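Local coordinates for adenylate cyclase (Hippeastrum hybrid cultivar, PDB 6YP4), which is a CYTH-family phosphohydrolase whose dominant activity is that of a triphosphatase, although it was first proposed to be an adenylyl cyclase, at residues L9-H15 / S160-E164; H30-F36 / L51-D57; W142-L148 / R172-L177. Numbering follows the deposited sequence.

Contact 1: residues L9-H15 / S160-E164; sequences LPSPSAH and SYEIE. With GCP (phosphomethylphosphonic acid guanylate ester), chain B.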
# COMPACT_ATOMS: atom_id res chain seq x y z
N LEU A 9 10.48 19.45 -0.75
CA LEU A 9 9.93 20.72 -1.23
C LEU A 9 10.27 21.85 -0.25
O LEU A 9 10.26 21.64 0.97
CB LEU A 9 8.42 20.64 -1.40
CG LEU A 9 7.93 19.35 -2.07
CD1 LEU A 9 6.44 19.37 -2.21
CD2 LEU A 9 8.57 19.21 -3.43
N PRO A 10 10.53 23.06 -0.75
CA PRO A 10 11.00 24.16 0.13
C PRO A 10 9.95 24.83 1.00
O PRO A 10 10.32 25.51 1.96
CB PRO A 10 11.60 25.19 -0.86
CG PRO A 10 10.95 24.87 -2.19
CD PRO A 10 10.71 23.38 -2.19
N SER A 11 8.66 24.74 0.69
CA SER A 11 7.75 25.74 1.22
C SER A 11 6.33 25.21 1.20
O SER A 11 6.03 24.28 0.44
CB SER A 11 7.82 27.03 0.39
OG SER A 11 7.29 26.77 -0.90
N PRO A 12 5.44 25.79 1.99
CA PRO A 12 4.00 25.49 1.85
C PRO A 12 3.46 25.71 0.45
O PRO A 12 2.65 24.91 -0.03
CB PRO A 12 3.35 26.46 2.85
CG PRO A 12 4.42 26.65 3.92
CD PRO A 12 5.72 26.69 3.12
N SER A 13 3.86 26.79 -0.21
CA SER A 13 3.32 27.08 -1.53
C SER A 13 3.73 26.00 -2.53
O SER A 13 2.91 25.58 -3.36
CB SER A 13 3.76 28.48 -2.00
OG SER A 13 5.16 28.59 -2.22
N ALA A 14 4.97 25.51 -2.44
CA ALA A 14 5.34 24.43 -3.35
C ALA A 14 4.52 23.18 -3.07
O ALA A 14 4.06 22.52 -4.00
CB ALA A 14 6.83 24.11 -3.26
N HIS A 15 4.29 22.88 -1.79
CA HIS A 15 3.48 21.71 -1.42
C HIS A 15 2.05 21.85 -1.93
O HIS A 15 1.47 20.89 -2.45
CB HIS A 15 3.50 21.53 0.10
CG HIS A 15 2.62 20.42 0.60
ND1 HIS A 15 1.30 20.61 0.92
CD2 HIS A 15 2.89 19.11 0.84
CE1 HIS A 15 0.78 19.46 1.33
NE2 HIS A 15 1.72 18.54 1.29
N SER A 160 8.40 20.15 7.52
CA SER A 160 9.06 19.87 6.25
C SER A 160 8.08 19.18 5.32
O SER A 160 7.08 18.61 5.76
CB SER A 160 10.31 19.01 6.45
OG SER A 160 9.97 17.66 6.71
N TYR A 161 8.38 19.25 4.02
CA TYR A 161 7.53 18.66 2.98
C TYR A 161 8.41 17.81 2.08
O TYR A 161 9.49 18.24 1.68
CB TYR A 161 6.82 19.75 2.16
CG TYR A 161 6.10 20.79 2.98
CD1 TYR A 161 4.73 20.68 3.25
CD2 TYR A 161 6.77 21.92 3.47
CE1 TYR A 161 4.07 21.63 3.99
CE2 TYR A 161 6.11 22.87 4.22
CZ TYR A 161 4.76 22.72 4.47
OH TYR A 161 4.09 23.67 5.21
N GLU A 162 7.96 16.59 1.77
CA GLU A 162 8.72 15.74 0.87
C GLU A 162 7.77 15.05 -0.08
O GLU A 162 6.57 14.91 0.19
CB GLU A 162 9.54 14.66 1.59
CG GLU A 162 10.40 15.12 2.73
CD GLU A 162 10.85 13.97 3.60
OE1 GLU A 162 11.47 13.03 3.06
OE2 GLU A 162 10.56 13.99 4.81
N ILE A 163 8.33 14.59 -1.19
CA ILE A 163 7.65 13.61 -2.04
C ILE A 163 8.58 12.43 -2.26
O ILE A 163 9.80 12.61 -2.43
CB ILE A 163 7.17 14.23 -3.37
CG1 ILE A 163 6.33 13.18 -4.13
CG2 ILE A 163 8.34 14.73 -4.19
CD1 ILE A 163 5.20 13.76 -4.94
N GLU A 164 8.03 11.21 -2.22
CA GLU A 164 8.83 10.00 -2.25
C GLU A 164 8.14 8.95 -3.11
O GLU A 164 6.92 8.98 -3.28
CB GLU A 164 9.05 9.44 -0.84
CG GLU A 164 9.63 10.49 0.10
CD GLU A 164 9.68 10.03 1.53
OE1 GLU A 164 9.24 8.89 1.80
OE2 GLU A 164 10.16 10.81 2.37
PG GCP B . 10.03 7.74 5.01
O1G GCP B . 10.71 8.66 4.04
O2G GCP B . 8.96 8.48 5.78
O3G GCP B . 11.05 7.17 5.96
C3B GCP B . 9.25 6.39 4.06
PB GCP B . 8.47 5.21 5.26
O1B GCP B . 9.32 4.99 6.48
O2B GCP B . 7.07 5.65 5.62
O3A GCP B . 8.37 3.78 4.44
PA GCP B . 7.44 2.57 5.04
O1A GCP B . 8.24 1.29 4.87
O2A GCP B . 7.22 2.85 6.52
O5' GCP B . 5.95 2.53 4.25
C5' GCP B . 5.79 3.31 3.07
C4' GCP B . 6.70 2.76 1.88
O4' GCP B . 6.65 1.21 1.71
C3' GCP B . 6.26 3.23 0.78
O3' GCP B . 7.38 3.65 -0.05
C2' GCP B . 5.33 2.04 0.06
O2' GCP B . 5.52 1.97 -1.40
C1' GCP B . 5.57 0.92 0.63
N9 GCP B . 4.30 0.39 1.27
C8 GCP B . 4.05 0.60 2.56
N7 GCP B . 2.87 0.03 2.88
C5 GCP B . 2.39 -0.54 1.77
C6 GCP B . 1.22 -1.26 1.52
O6 GCP B . 0.44 -1.45 2.40
N1 GCP B . 0.97 -1.73 0.30
C2 GCP B . 1.86 -1.51 -0.70
N2 GCP B . 1.48 -2.07 -2.00
N3 GCP B . 3.00 -0.80 -0.47
C4 GCP B . 3.26 -0.32 0.77
O HOH W 1 10.52 21.18 3.59
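Strand 2-9 of the antiparallel sheet of the CYTH fold ends at Leu9, beside Tyr161 of strand 158-166, and the chain then turns away into helix 12-22. The CA atoms of Leu9 and Tyr161 are 5.3 Å apart. Leu9 N donates to Tyr161 O at 2.9 Å. The return link is made by water: it donates to Leu9 O at 2.7 Å and accepts from Tyr161 N at 2.9 Å. Tyr161 dominates the side-chain contact. Its ring lies along the start of the helix, with Ser11 O over one face. His15 CG is 3.4 Å from Tyr161 CD1, in an oblique ring pair with planes at 43°. On the same strand, Glu162 points away from the helix start; Glu162 and Glu164 both form salt bridges with Lys195. Glu164 belongs to the nucleotide pocket. Pro12 CG comes within 3.3 Å of Tyr161 OH. Ser11 is the N-cap of the helix: Ser11 OG accepts from Ala14 N at 3.1 Å.

Contact 2: residues H30-F36 / L51-D57; sequences HLQHNLF and LRIRFYD. With GCP (phosphomethylphosphonic acid guanylate ester), chain B.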
# COMPACT_ATOMS: atom_id res chain seq x y z
N HIS A 30 -3.95 10.18 4.96
CA HIS A 30 -4.07 9.74 6.34
C HIS A 30 -3.08 10.46 7.24
O HIS A 30 -2.01 10.90 6.81
CB HIS A 30 -3.87 8.24 6.46
CG HIS A 30 -5.00 7.45 5.86
ND1 HIS A 30 -6.15 7.16 6.55
CD2 HIS A 30 -5.18 6.97 4.61
CE1 HIS A 30 -6.98 6.50 5.76
NE2 HIS A 30 -6.41 6.36 4.58
N LEU A 31 -3.44 10.51 8.52
CA LEU A 31 -2.64 11.08 9.60
C LEU A 31 -1.84 9.98 10.30
O LEU A 31 -2.39 8.93 10.64
CB LEU A 31 -3.57 11.78 10.60
CG LEU A 31 -2.93 12.31 11.86
CD1 LEU A 31 -1.95 13.39 11.47
CD2 LEU A 31 -3.99 12.86 12.79
N GLN A 32 -0.54 10.21 10.48
CA GLN A 32 0.35 9.28 11.17
C GLN A 32 0.96 9.96 12.38
O GLN A 32 1.36 11.13 12.31
CB GLN A 32 1.49 8.82 10.24
CG GLN A 32 1.06 8.55 8.77
CD GLN A 32 2.20 8.10 7.88
OE1 GLN A 32 3.24 8.75 7.83
NE2 GLN A 32 2.02 6.95 7.17
N HIS A 33 1.04 9.23 13.50
CA HIS A 33 1.91 9.60 14.62
C HIS A 33 2.98 8.53 14.76
O HIS A 33 2.67 7.35 14.96
CB HIS A 33 1.12 9.78 15.92
CG HIS A 33 0.17 10.95 15.91
ND1 HIS A 33 -1.09 10.88 15.37
CD2 HIS A 33 0.30 12.22 16.41
CE1 HIS A 33 -1.69 12.06 15.50
NE2 HIS A 33 -0.87 12.88 16.14
N ASN A 34 4.25 8.94 14.63
CA ASN A 34 5.39 8.04 14.68
C ASN A 34 6.06 8.15 16.04
O ASN A 34 6.48 9.24 16.44
CB ASN A 34 6.39 8.40 13.58
CG ASN A 34 5.78 8.37 12.19
OD1 ASN A 34 5.36 7.32 11.72
ND2 ASN A 34 5.81 9.50 11.49
N LEU A 35 6.18 7.03 16.76
CA LEU A 35 6.91 7.00 18.02
C LEU A 35 8.09 6.03 17.93
O LEU A 35 8.04 5.02 17.22
CB LEU A 35 6.02 6.60 19.18
CG LEU A 35 5.08 7.71 19.66
CD1 LEU A 35 3.91 7.91 18.71
CD2 LEU A 35 4.59 7.38 21.04
N PHE A 36 9.16 6.34 18.68
CA PHE A 36 10.41 5.60 18.57
C PHE A 36 10.91 5.16 19.94
O PHE A 36 10.63 5.78 20.97
CB PHE A 36 11.49 6.45 17.88
CG PHE A 36 11.12 6.87 16.49
CD1 PHE A 36 10.39 8.04 16.28
CD2 PHE A 36 11.49 6.10 15.40
CE1 PHE A 36 10.02 8.43 15.01
CE2 PHE A 36 11.11 6.48 14.12
CZ PHE A 36 10.39 7.65 13.93
N LEU A 51 13.70 1.80 15.75
CA LEU A 51 12.51 1.00 16.06
C LEU A 51 11.33 1.95 16.25
O LEU A 51 11.32 2.76 17.19
CB LEU A 51 12.75 0.14 17.30
CG LEU A 51 11.66 -0.78 17.86
CD1 LEU A 51 11.31 -1.85 16.85
CD2 LEU A 51 12.18 -1.43 19.14
N ARG A 52 10.35 1.86 15.35
CA ARG A 52 9.23 2.79 15.25
C ARG A 52 7.91 2.06 15.46
O ARG A 52 7.71 0.98 14.90
CB ARG A 52 9.23 3.46 13.86
CG ARG A 52 8.16 4.57 13.63
CD ARG A 52 8.24 5.10 12.18
NE ARG A 52 7.84 4.09 11.19
CZ ARG A 52 8.15 4.14 9.89
NH1 ARG A 52 8.88 5.14 9.41
NH2 ARG A 52 7.74 3.19 9.07
N ILE A 53 7.02 2.66 16.25
CA ILE A 53 5.61 2.27 16.28
C ILE A 53 4.80 3.43 15.71
O ILE A 53 4.84 4.55 16.24
CB ILE A 53 5.15 1.88 17.70
CG1 ILE A 53 5.92 0.64 18.20
CG2 ILE A 53 3.64 1.59 17.72
CD1 ILE A 53 5.52 0.20 19.61
N ARG A 54 4.11 3.18 14.60
CA ARG A 54 3.34 4.21 13.90
C ARG A 54 1.85 3.97 14.10
O ARG A 54 1.35 2.86 13.86
CB ARG A 54 3.67 4.24 12.41
CG ARG A 54 2.65 5.04 11.56
CD ARG A 54 3.03 5.04 10.08
NE ARG A 54 4.28 5.76 9.77
CZ ARG A 54 4.97 5.58 8.65
NH1 ARG A 54 4.54 4.69 7.75
NH2 ARG A 54 6.09 6.26 8.43
N PHE A 55 1.14 5.02 14.51
CA PHE A 55 -0.31 4.98 14.66
C PHE A 55 -0.95 5.77 13.53
O PHE A 55 -0.51 6.89 13.23
CB PHE A 55 -0.72 5.57 16.02
CG PHE A 55 -0.16 4.82 17.19
CD1 PHE A 55 -0.73 3.63 17.61
CD2 PHE A 55 0.93 5.30 17.88
CE1 PHE A 55 -0.21 2.93 18.69
CE2 PHE A 55 1.46 4.61 18.96
CZ PHE A 55 0.89 3.43 19.37
N TYR A 56 -1.97 5.19 12.89
CA TYR A 56 -2.72 5.85 11.82
C TYR A 56 -4.03 6.40 12.37
O TYR A 56 -4.76 5.69 13.08
CB TYR A 56 -3.01 4.89 10.64
CG TYR A 56 -1.79 4.55 9.77
CD1 TYR A 56 -0.87 3.61 10.18
CD2 TYR A 56 -1.59 5.17 8.54
CE1 TYR A 56 0.23 3.29 9.39
CE2 TYR A 56 -0.49 4.84 7.74
CZ TYR A 56 0.41 3.90 8.17
OH TYR A 56 1.51 3.57 7.40
N ASP A 57 -4.33 7.66 12.04
CA ASP A 57 -5.59 8.35 12.35
C ASP A 57 -5.89 8.19 13.84
O ASP A 57 -5.00 8.45 14.67
CB ASP A 57 -6.69 7.86 11.42
CG ASP A 57 -6.38 8.10 9.98
OD1 ASP A 57 -5.63 9.05 9.69
OD2 ASP A 57 -6.89 7.34 9.13
PG GCP B . 10.03 7.74 5.01
O1G GCP B . 10.71 8.66 4.04
O2G GCP B . 8.96 8.48 5.78
O3G GCP B . 11.05 7.17 5.96
C3B GCP B . 9.25 6.39 4.06
PB GCP B . 8.47 5.21 5.26
O1B GCP B . 9.32 4.99 6.48
O2B GCP B . 7.07 5.65 5.62
O3A GCP B . 8.37 3.78 4.44
PA GCP B . 7.44 2.57 5.04
O1A GCP B . 8.24 1.29 4.87
O2A GCP B . 7.22 2.85 6.52
O5' GCP B . 5.95 2.53 4.25
C5' GCP B . 5.79 3.31 3.07
C4' GCP B . 6.70 2.76 1.88
O4' GCP B . 6.65 1.21 1.71
C3' GCP B . 6.26 3.23 0.78
O3' GCP B . 7.38 3.65 -0.05
C2' GCP B . 5.33 2.04 0.06
O2' GCP B . 5.52 1.97 -1.40
C1' GCP B . 5.57 0.92 0.63
N9 GCP B . 4.30 0.39 1.27
C8 GCP B . 4.05 0.60 2.56
N7 GCP B . 2.87 0.03 2.88
C5 GCP B . 2.39 -0.54 1.77
C6 GCP B . 1.22 -1.26 1.52
O6 GCP B . 0.44 -1.45 2.40
N1 GCP B . 0.97 -1.73 0.30
C2 GCP B . 1.86 -1.51 -0.70
N2 GCP B . 1.48 -2.07 -2.00
N3 GCP B . 3.00 -0.80 -0.47
C4 GCP B . 3.26 -0.32 0.77
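Strands 30-36 and 51-56 form an antiparallel ladder. In the backbone, alternate residues of 30-36 bond to 51-57, the others to strand 127-141. His33 and Phe55 form one hydrogen-bonded pair, with both N-to-O bonds at 2.8 Å. Leu35 and Ile53 form the next: Leu35 N to Ile53 O is 2.9 Å and Ile53 N to Leu35 O is 2.7 Å. At the ladder's end Asp57 N donates to Leu31 O at 2.7 Å. Asp57 OD1 accepts from Leu31 N at 2.9 Å and Asp57 OD2 from His30 ND1 at 2.7 Å. His30 NE2 is satisfied by Glu85 of the second subunit. On the face bearing Asn34, Arg54 NE donates to Asn34 OD1 at 2.7 Å, Arg54 NH1 to Tyr56 OH at 3.2 Å, and Arg54 NH2 to GCP O2B at 3.0 Å. Arg52 NH1 reaches GCP O1B at 3.0 Å and Arg52 NH2 GCP O2A at 2.6 Å. Both arginines thus bind the analogue's phosphates, on the wall of the basic triphosphate tunnel characteristic of CYTH enzymes. Gln32 OE1 is bound by Asn135. Strands 127-141 and 61-73 flank this pair in the sheet, and helix 88-96 packs on the face of Leu35, Ile53 and Phe55.

Contact 3: residues W142-L148 / R172-L177; sequences WVEGLIL and RVKGLL. With GCP (phosphomethylphosphonic acid guanylate ester), chain C; EDO (1,2-ethanediol), chain I.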
# COMPACT_ATOMS: atom_id res chain seq x y z
N TRP A 142 0.41 7.05 -9.83
CA TRP A 142 0.86 7.88 -10.94
C TRP A 142 1.11 7.01 -12.18
O TRP A 142 0.59 5.88 -12.28
CB TRP A 142 2.09 8.67 -10.47
CG TRP A 142 2.47 9.77 -11.39
CD1 TRP A 142 1.63 10.62 -12.02
CD2 TRP A 142 3.80 10.11 -11.82
NE1 TRP A 142 2.34 11.49 -12.81
CE2 TRP A 142 3.67 11.20 -12.71
CE3 TRP A 142 5.07 9.62 -11.54
CZ2 TRP A 142 4.78 11.80 -13.32
CZ3 TRP A 142 6.17 10.21 -12.16
CH2 TRP A 142 6.01 11.29 -13.03
N VAL A 143 1.90 7.53 -13.14
CA VAL A 143 2.19 6.78 -14.36
C VAL A 143 2.83 5.42 -14.03
O VAL A 143 3.57 5.27 -13.04
CB VAL A 143 3.07 7.57 -15.34
CG1 VAL A 143 2.49 8.97 -15.59
CG2 VAL A 143 4.51 7.67 -14.84
N GLU A 144 2.50 4.41 -14.84
CA GLU A 144 2.97 3.03 -14.68
C GLU A 144 2.65 2.46 -13.31
O GLU A 144 3.35 1.55 -12.83
CB GLU A 144 4.46 2.90 -14.98
CG GLU A 144 4.85 3.54 -16.29
CD GLU A 144 6.31 3.33 -16.66
OE1 GLU A 144 6.88 4.24 -17.31
OE2 GLU A 144 6.85 2.26 -16.35
N GLY A 145 1.58 2.94 -12.67
CA GLY A 145 1.20 2.46 -11.36
C GLY A 145 2.13 2.87 -10.24
O GLY A 145 1.94 2.41 -9.11
N LEU A 146 3.14 3.69 -10.52
CA LEU A 146 4.02 4.18 -9.47
C LEU A 146 3.21 4.90 -8.40
O LEU A 146 2.26 5.63 -8.69
CB LEU A 146 5.06 5.15 -10.06
CG LEU A 146 6.05 4.56 -11.08
CD1 LEU A 146 6.77 5.66 -11.86
CD2 LEU A 146 7.03 3.62 -10.37
N ILE A 147 3.60 4.69 -7.14
CA ILE A 147 2.92 5.24 -5.97
C ILE A 147 3.77 6.40 -5.46
O ILE A 147 4.93 6.20 -5.08
CB ILE A 147 2.73 4.18 -4.88
CG1 ILE A 147 1.83 3.02 -5.37
CG2 ILE A 147 2.24 4.81 -3.59
CD1 ILE A 147 0.40 3.45 -5.57
N LEU A 148 3.19 7.59 -5.44
CA LEU A 148 3.84 8.78 -4.88
C LEU A 148 3.25 9.10 -3.52
O LEU A 148 2.03 9.05 -3.33
CB LEU A 148 3.65 9.99 -5.80
CG LEU A 148 4.06 9.88 -7.28
CD1 LEU A 148 3.65 11.14 -8.00
CD2 LEU A 148 5.55 9.60 -7.46
N ARG A 172 15.79 5.53 -13.35
CA ARG A 172 14.85 5.96 -14.38
C ARG A 172 13.62 6.64 -13.78
O ARG A 172 13.10 7.60 -14.36
CB ARG A 172 14.45 4.75 -15.23
CG ARG A 172 13.40 5.05 -16.26
CD ARG A 172 12.92 3.79 -16.93
NE ARG A 172 11.51 3.90 -17.22
CZ ARG A 172 10.61 3.17 -16.60
NH1 ARG A 172 10.99 2.28 -15.70
NH2 ARG A 172 9.32 3.31 -16.86
N VAL A 173 13.13 6.17 -12.64
CA VAL A 173 11.94 6.79 -12.05
C VAL A 173 12.29 8.18 -11.53
O VAL A 173 11.50 9.13 -11.65
CB VAL A 173 11.34 5.89 -10.96
CG1 VAL A 173 10.23 6.63 -10.20
CG2 VAL A 173 10.79 4.58 -11.59
N LYS A 174 13.48 8.33 -10.95
CA LYS A 174 13.89 9.64 -10.47
C LYS A 174 13.96 10.64 -11.61
O LYS A 174 13.59 11.81 -11.45
CB LYS A 174 15.22 9.53 -9.72
CG LYS A 174 15.86 10.87 -9.42
CD LYS A 174 17.13 10.68 -8.64
CE LYS A 174 18.35 10.81 -9.53
NZ LYS A 174 19.60 10.72 -8.71
N GLY A 175 14.40 10.19 -12.80
CA GLY A 175 14.32 11.04 -13.98
C GLY A 175 12.89 11.42 -14.32
O GLY A 175 12.59 12.59 -14.57
N LEU A 176 11.99 10.44 -14.34
CA LEU A 176 10.57 10.73 -14.52
C LEU A 176 10.06 11.76 -13.51
O LEU A 176 9.37 12.72 -13.87
CB LEU A 176 9.76 9.44 -14.40
CG LEU A 176 9.95 8.38 -15.49
CD1 LEU A 176 9.09 7.18 -15.20
CD2 LEU A 176 9.64 8.91 -16.86
N LEU A 177 10.35 11.54 -12.22
CA LEU A 177 9.80 12.40 -11.18
C LEU A 177 10.37 13.81 -11.27
O LEU A 177 9.64 14.80 -11.19
CB LEU A 177 10.05 11.77 -9.80
CG LEU A 177 9.37 12.40 -8.58
CD1 LEU A 177 7.90 12.73 -8.83
CD2 LEU A 177 9.52 11.54 -7.33
PG GCP C . -6.87 -8.18 -8.46
O1G GCP C . -6.09 -9.30 -9.08
O2G GCP C . -7.62 -8.67 -7.24
O3G GCP C . -7.83 -7.61 -9.47
C3B GCP C . -5.69 -6.89 -7.94
PB GCP C . -6.65 -5.46 -7.24
O1B GCP C . -7.90 -5.18 -8.02
O2B GCP C . -6.93 -5.67 -5.78
O3A GCP C . -5.65 -4.16 -7.41
PA GCP C . -6.01 -2.77 -6.61
O1A GCP C . -5.75 -1.64 -7.58
O2A GCP C . -7.47 -2.81 -6.24
O5' GCP C . -5.08 -2.65 -5.20
C5' GCP C . -3.99 -3.56 -5.03
C4' GCP C . -2.84 -3.30 -6.09
O4' GCP C . -2.47 -1.79 -6.27
C3' GCP C . -1.77 -3.86 -5.68
O3' GCP C . -1.11 -4.53 -6.78
C2' GCP C . -0.82 -2.67 -4.98
O2' GCP C . 0.62 -2.83 -5.28
C1' GCP C . -1.26 -1.52 -5.32
N9 GCP C . -1.71 -0.75 -4.09
C8 GCP C . -2.99 -0.75 -3.72
N7 GCP C . -3.12 0.00 -2.61
C5 GCP C . -1.90 0.47 -2.29
C6 GCP C . -1.46 1.29 -1.26
O6 GCP C . -2.23 1.70 -0.45
N1 GCP C . -0.17 1.62 -1.17
C2 GCP C . 0.71 1.15 -2.10
N2 GCP C . 2.10 1.57 -1.90
N3 GCP C . 0.28 0.35 -3.11
C4 GCP C . -1.03 0.01 -3.21
C1 EDO I . 18.66 2.08 -12.31
O1 EDO I . 18.86 1.78 -10.93
C2 EDO I . 17.17 2.03 -12.61
O2 EDO I . 16.81 2.78 -13.77
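Leucine and valine side chains form the apolar centre between the turn 142-146, the start of strand 147-155 and helix 170-183. Leu146 CD1 meets Val173 CG1 at 4.0 Å and Leu176 CD1 at 4.3 Å. Next to it, Leu148 CD2 lies 4.1 Å from Leu177 CD1. Trp142 borders this group: its CZ3 is 4.3 Å from Leu176 CB, and Leu176 O lies at the indole edge, 3.7 Å from CH2. Phe25 and Phe180 meet the same indole edge-to-face. The turn is closed by Trp142 N to Leu146 O at 2.6 Å and Leu146 N to Val143 O at 3.0 Å. At the polar edge, Glu144 OE1 and Arg172 NH2 form a salt bridge at 2.6 Å. Arg172 also pairs with Glu169. Thr168 of the second subunit packs on Glu144 and Leu146, so this edge lies at the dimer interface. The arrangement is a helix packed across one face of an antiparallel sheet, at the connection between strands 127-141 and 147-155 of the CYTH fold.

How the contacts relate
All three contacts belong to one curled antiparallel sheet and its helices. Along the chain, contact 2 is nested inside the loop closed by contact 1. Contacts 1 and 3 alternate, and contact 2 closes before contact 3 opens. Contacts 1 and 3 have centres about 18 Å apart and touch where Ile163 CD1 lies 4.2 Å from Leu148 CB, since strands 158-166 and 147-155 are neighbours. Contact 2 lies about 20 Å from contact 1 and 26 Å from contact 3, centre to centre. Contacts 2 and 3 sit on opposite sides of the chain's centre. Contacts 1 and 2 both reach the same nucleotide analogue, so distant strands of the sheet supply its pocket together.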